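Local coordinates for protein delta-1-pyrroline-5-carboxylate dehydrogenase, mitochondrial (Mus musculus, PDB 4E3X) that catalyses the NAD-dependent oxidation of L-glutamate gamma-semialdehyde to L-glutamate, the second step of mitochondrial proline breakdown, at residues Arg338-Cys351 / Phe504-Gly516. Residues are numbered along the deposited sequence; the frame is centred on the assembly and turned at random.
With PRO (proline), chain K.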
loop_
_atom_site.group_PDB
_atom_site.type_symbol
_atom_site.label_atom_id
_atom_site.label_comp_id
_atom_site.label_asym_id
_atom_site.label_seq_id
_atom_site.Cartn_x
_atom_site.Cartn_y
_atom_site.Cartn_z
ATOM N N ARG B 338 -29.783 1.005 -17.295
ATOM C CA ARG B 338 -29.504 0.454 -15.971
ATOM C C ARG B 338 -28.355 1.197 -15.287
ATOM O O ARG B 338 -28.470 1.611 -14.133
ATOM C CB ARG B 338 -29.186 -1.037 -16.054
ATOM C CG ARG B 338 -30.410 -1.928 -16.169
ATOM C CD ARG B 338 -30.015 -3.375 -15.967
ATOM N NE ARG B 338 -31.172 -4.250 -15.867
ATOM C CZ ARG B 338 -31.087 -5.567 -15.728
ATOM N NH1 ARG B 338 -29.892 -6.148 -15.676
ATOM N NH2 ARG B 338 -32.190 -6.300 -15.646
ATOM N N SER B 339 -27.246 1.365 -15.997
ATOM C CA SER B 339 -26.082 1.977 -15.379
ATOM C C SER B 339 -26.348 3.422 -14.971
ATOM O O SER B 339 -25.915 3.867 -13.904
ATOM C CB SER B 339 -24.872 1.895 -16.298
ATOM O OG SER B 339 -23.767 2.524 -15.674
ATOM N N ALA B 340 -27.065 4.161 -15.811
ATOM C CA ALA B 340 -27.301 5.569 -15.523
ATOM C C ALA B 340 -28.346 5.811 -14.442
ATOM O O ALA B 340 -28.248 6.789 -13.695
ATOM C CB ALA B 340 -27.696 6.311 -16.788
ATOM N N PHE B 341 -29.356 4.949 -14.372
ATOM C CA PHE B 341 -30.541 5.272 -13.583
ATOM C C PHE B 341 -30.860 4.356 -12.399
ATOM O O PHE B 341 -31.637 4.746 -11.533
ATOM C CB PHE B 341 -31.769 5.361 -14.502
ATOM C CG PHE B 341 -31.649 6.398 -15.589
ATOM C CD1 PHE B 341 -31.099 7.642 -15.321
ATOM C CD2 PHE B 341 -32.086 6.128 -16.876
ATOM C CE1 PHE B 341 -30.981 8.601 -16.318
ATOM C CE2 PHE B 341 -31.978 7.082 -17.878
ATOM C CZ PHE B 341 -31.428 8.319 -17.593
ATOM N N GLU B 342 -30.284 3.158 -12.343
ATOM C CA GLU B 342 -30.507 2.310 -11.170
ATOM C C GLU B 342 -30.025 3.029 -9.918
ATOM O O GLU B 342 -29.005 3.726 -9.946
ATOM C CB GLU B 342 -29.829 0.947 -11.320
ATOM C CG GLU B 342 -30.573 0.021 -12.270
ATOM C CD GLU B 342 -29.906 -1.328 -12.434
ATOM O OE1 GLU B 342 -28.661 -1.391 -12.497
ATOM O OE2 GLU B 342 -30.642 -2.335 -12.492
ATOM N N TYR B 343 -30.779 2.871 -8.833
ATOM C CA TYR B 343 -30.554 3.617 -7.593
ATOM C C TYR B 343 -30.401 5.122 -7.868
ATOM O O TYR B 343 -29.638 5.830 -7.205
ATOM C CB TYR B 343 -29.394 3.031 -6.757
ATOM C CG TYR B 343 -29.324 3.624 -5.360
ATOM C CD1 TYR B 343 -30.479 3.777 -4.593
ATOM C CD2 TYR B 343 -28.113 4.033 -4.810
ATOM C CE1 TYR B 343 -30.435 4.335 -3.326
ATOM C CE2 TYR B 343 -28.063 4.590 -3.539
ATOM C CZ TYR B 343 -29.226 4.727 -2.804
ATOM O OH TYR B 343 -29.189 5.288 -1.546
ATOM N N GLY B 344 -31.147 5.609 -8.859
ATOM C CA GLY B 344 -31.117 7.016 -9.210
ATOM C C GLY B 344 -29.752 7.546 -9.612
ATOM O O GLY B 344 -29.468 8.729 -9.409
ATOM N N GLY B 345 -28.902 6.675 -10.155
ATOM C CA GLY B 345 -27.561 7.068 -10.557
ATOM C C GLY B 345 -26.631 7.378 -9.392
ATOM O O GLY B 345 -25.554 7.948 -9.591
ATOM N N GLN B 346 -27.038 7.009 -8.179
ATOM C CA GLN B 346 -26.249 7.309 -6.986
ATOM C C GLN B 346 -25.189 6.250 -6.720
ATOM O O GLN B 346 -25.117 5.669 -5.629
ATOM C CB GLN B 346 -27.170 7.457 -5.783
ATOM C CG GLN B 346 -28.235 8.516 -5.989
ATOM C CD GLN B 346 -29.169 8.597 -4.805
ATOM O OE1 GLN B 346 -29.133 9.562 -4.038
ATOM N NE2 GLN B 346 -29.995 7.567 -4.630
ATOM N N LYS B 347 -24.364 5.995 -7.729
ATOM C CA LYS B 347 -23.294 5.016 -7.603
ATOM C C LYS B 347 -22.012 5.624 -8.123
ATOM O O LYS B 347 -22.017 6.329 -9.131
ATOM C CB LYS B 347 -23.602 3.758 -8.410
ATOM C CG LYS B 347 -24.886 3.034 -8.031
ATOM C CD LYS B 347 -24.976 1.704 -8.764
ATOM C CE LYS B 347 -26.229 0.940 -8.373
ATOM N NZ LYS B 347 -26.295 -0.393 -9.026
ATOM N N CYS B 348 -20.906 5.338 -7.452
ATOM C CA CYS B 348 -19.599 5.795 -7.906
ATOM C C CYS B 348 -19.261 5.230 -9.273
ATOM O O CYS B 348 -18.390 5.751 -9.954
ATOM C CB CYS B 348 -18.513 5.374 -6.922
ATOM S SG CYS B 348 -18.704 6.084 -5.297
ATOM N N SER B 349 -19.965 4.159 -9.660
ATOM C CA SER B 349 -19.744 3.450 -10.921
ATOM C C SER B 349 -20.746 3.803 -12.024
ATOM O O SER B 349 -20.611 3.319 -13.144
ATOM C CB SER B 349 -19.844 1.943 -10.683
ATOM O OG SER B 349 -21.104 1.626 -10.106
ATOM N N ALA B 350 -21.757 4.615 -11.716
ATOM C CA ALA B 350 -22.844 4.890 -12.669
ATOM C C ALA B 350 -22.370 5.579 -13.941
ATOM O O ALA B 350 -21.538 6.484 -13.889
ATOM C CB ALA B 350 -23.921 5.731 -12.006
ATOM N N CYS B 351 -22.899 5.155 -15.085
ATOM C CA CYS B 351 -22.625 5.840 -16.339
ATOM C C CYS B 351 -23.306 7.197 -16.357
ATOM O O CYS B 351 -24.522 7.283 -16.198
ATOM C CB CYS B 351 -23.142 5.017 -17.518
ATOM S SG CYS B 351 -23.082 5.884 -19.102
ATOM N N PHE B 504 -13.179 -1.934 -16.185
ATOM C CA PHE B 504 -13.429 -1.711 -17.601
ATOM C C PHE B 504 -14.272 -2.854 -18.137
ATOM O O PHE B 504 -14.018 -4.020 -17.840
ATOM C CB PHE B 504 -12.086 -1.620 -18.334
ATOM C CG PHE B 504 -12.194 -1.281 -19.792
ATOM C CD1 PHE B 504 -12.682 -0.052 -20.211
ATOM C CD2 PHE B 504 -11.760 -2.179 -20.747
ATOM C CE1 PHE B 504 -12.763 0.261 -21.565
ATOM C CE2 PHE B 504 -11.837 -1.870 -22.099
ATOM C CZ PHE B 504 -12.340 -0.655 -22.508
ATOM N N TYR B 505 -15.284 -2.507 -18.917
ATOM C CA TYR B 505 -16.286 -3.468 -19.334
ATOM C C TYR B 505 -16.395 -3.508 -20.843
ATOM O O TYR B 505 -16.447 -2.472 -21.502
ATOM C CB TYR B 505 -17.637 -3.090 -18.722
ATOM C CG TYR B 505 -17.626 -3.187 -17.213
ATOM C CD1 TYR B 505 -17.324 -2.081 -16.419
ATOM C CD2 TYR B 505 -17.901 -4.396 -16.577
ATOM C CE1 TYR B 505 -17.314 -2.180 -15.024
ATOM C CE2 TYR B 505 -17.894 -4.504 -15.198
ATOM C CZ TYR B 505 -17.590 -3.403 -14.423
ATOM O OH TYR B 505 -17.589 -3.544 -13.045
ATOM N N ILE B 506 -16.406 -4.713 -21.399
ATOM C CA ILE B 506 -16.621 -4.878 -22.825
ATOM C C ILE B 506 -17.978 -5.530 -23.026
ATOM O O ILE B 506 -18.222 -6.660 -22.581
ATOM C CB ILE B 506 -15.501 -5.697 -23.473
ATOM C CG1 ILE B 506 -14.164 -4.987 -23.261
ATOM C CG2 ILE B 506 -15.773 -5.902 -24.956
ATOM C CD1 ILE B 506 -12.983 -5.820 -23.613
ATOM N N ASN B 507 -18.877 -4.780 -23.654
ATOM C CA ASN B 507 -20.235 -5.247 -23.904
ATOM C C ASN B 507 -21.007 -5.585 -22.632
ATOM O O ASN B 507 -21.814 -6.510 -22.597
ATOM C CB ASN B 507 -20.219 -6.390 -24.920
ATOM C CG ASN B 507 -19.711 -5.927 -26.267
ATOM O OD1 ASN B 507 -20.011 -4.807 -26.688
ATOM N ND2 ASN B 507 -18.932 -6.765 -26.945
ATOM N N ASP B 508 -20.760 -4.802 -21.588
ATOM C CA ASP B 508 -21.578 -4.866 -20.384
ATOM C C ASP B 508 -21.635 -3.477 -19.756
ATOM O O ASP B 508 -20.852 -2.589 -20.124
ATOM C CB ASP B 508 -21.032 -5.896 -19.386
ATOM C CG ASP B 508 -22.135 -6.555 -18.567
ATOM O OD1 ASP B 508 -23.182 -5.906 -18.342
ATOM O OD2 ASP B 508 -21.953 -7.721 -18.148
ATOM N N LYS B 509 -22.564 -3.288 -18.819
ATOM C CA LYS B 509 -22.727 -1.989 -18.175
ATOM C C LYS B 509 -21.627 -1.698 -17.149
ATOM O O LYS B 509 -20.953 -2.612 -16.651
ATOM C CB LYS B 509 -24.101 -1.868 -17.512
ATOM C CG LYS B 509 -24.375 -2.869 -16.395
ATOM C CD LYS B 509 -25.739 -2.583 -15.757
ATOM C CE LYS B 509 -26.084 -3.562 -14.649
ATOM N NZ LYS B 509 -25.057 -3.575 -13.573
ATOM N N SER B 510 -21.465 -0.419 -16.815
ATOM C CA SER B 510 -20.336 0.022 -15.995
ATOM C C SER B 510 -20.545 -0.162 -14.499
ATOM O O SER B 510 -19.621 0.092 -13.733
ATOM C CB SER B 510 -19.993 1.483 -16.293
ATOM O OG SER B 510 -21.041 2.339 -15.869
ATOM N N THR B 511 -21.743 -0.582 -14.095
ATOM C CA THR B 511 -22.046 -0.811 -12.680
ATOM C C THR B 511 -22.112 -2.298 -12.374
ATOM O O THR B 511 -22.110 -3.126 -13.280
ATOM C CB THR B 511 -23.407 -0.219 -12.300
ATOM O OG1 THR B 511 -24.424 -0.808 -13.117
ATOM C CG2 THR B 511 -23.414 1.285 -12.479
ATOM N N GLY B 512 -22.182 -2.633 -11.090
ATOM C CA GLY B 512 -22.477 -3.991 -10.670
ATOM C C GLY B 512 -21.292 -4.924 -10.546
ATOM O O GLY B 512 -21.413 -6.115 -10.829
ATOM N N SER B 513 -20.150 -4.401 -10.118
ATOM C CA SER B 513 -19.015 -5.273 -9.850
ATOM C C SER B 513 -19.390 -6.308 -8.793
ATOM O O SER B 513 -20.163 -6.036 -7.869
ATOM C CB SER B 513 -17.798 -4.474 -9.391
ATOM O OG SER B 513 -18.043 -3.856 -8.137
ATOM N N VAL B 514 -18.843 -7.503 -8.951
ATOM C CA VAL B 514 -19.116 -8.598 -8.042
ATOM C C VAL B 514 -17.822 -9.028 -7.354
ATOM O O VAL B 514 -16.789 -9.220 -7.997
ATOM C CB VAL B 514 -19.759 -9.771 -8.798
ATOM C CG1 VAL B 514 -19.868 -10.998 -7.901
ATOM C CG2 VAL B 514 -21.134 -9.365 -9.321
ATOM N N VAL B 515 -17.884 -9.161 -6.036
ATOM C CA VAL B 515 -16.727 -9.544 -5.238
ATOM C C VAL B 515 -16.117 -10.850 -5.751
ATOM O O VAL B 515 -16.833 -11.808 -6.057
ATOM C CB VAL B 515 -17.118 -9.669 -3.755
ATOM C CG1 VAL B 515 -16.009 -10.318 -2.941
ATOM C CG2 VAL B 515 -17.467 -8.301 -3.199
ATOM N N GLY B 516 -14.792 -10.874 -5.875
ATOM C CA GLY B 516 -14.102 -12.062 -6.345
ATOM C C GLY B 516 -14.107 -12.213 -7.857
ATOM O O GLY B 516 -13.423 -13.078 -8.395
HETATM N N PRO K . -19.246 -1.661 -6.461
HETATM C CA PRO K . -20.413 -0.942 -6.976
HETATM C C PRO K . -20.580 -1.102 -8.483
HETATM O O PRO K . -19.699 -1.605 -9.189
HETATM C CB PRO K . -20.095 0.510 -6.624
HETATM C CG PRO K . -19.354 0.397 -5.338
HETATM C CD PRO K . -18.536 -0.878 -5.433
HETATM O OXT PRO K . -21.621 -0.730 -9.028
HETATM O O HOH W 1 -26.595 0.118 -11.866
HETATM O O HOH W 2 -23.736 -1.567 -8.330
#
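T511 sets its methyl between the last turn of helix 329-341 and the loop after it: CG2 lies 3.3 Å from S349 OG and also meets S339 OG, A350 CA and, at about a right angle, the K347 chain. OG1 sits between the backbone N and the carbonyl carbon (chi1 58°), where it takes a bond from K509 NZ (2.9 Å) and shares a water with E342 OE1 and K347 NZ. K347 NZ also bonds Q157, and E342 OE2 bonds Y559 of the second subunit. K509 lays its methylenes over the helix end, CB on S339 CB and CD on R338 CB (3.8 Å), then bends at chi4 (57°) to bring NZ back to T511. Beside the T511 methyl, a buried chain of hydrogen bonds joins the segments: C351 N donates to S339 OG, S339 OG to S510 OG (2.7 Å), and S510 OG to S349 O (2.9 Å), nearly in line with the carbonyl (165°). Bound proline bridges the same two loops. Its OXT accepts from S349 OG (2.6 Å) and G512 N, its O from S513 N (3.0 Å) and S513 OG. The nucleophile C348 directly precedes S349, so this chain of bonds ties the catalytic loop to the carboxylate-binding loop, consistent with how the semialdehyde substrate's carboxylate would be held.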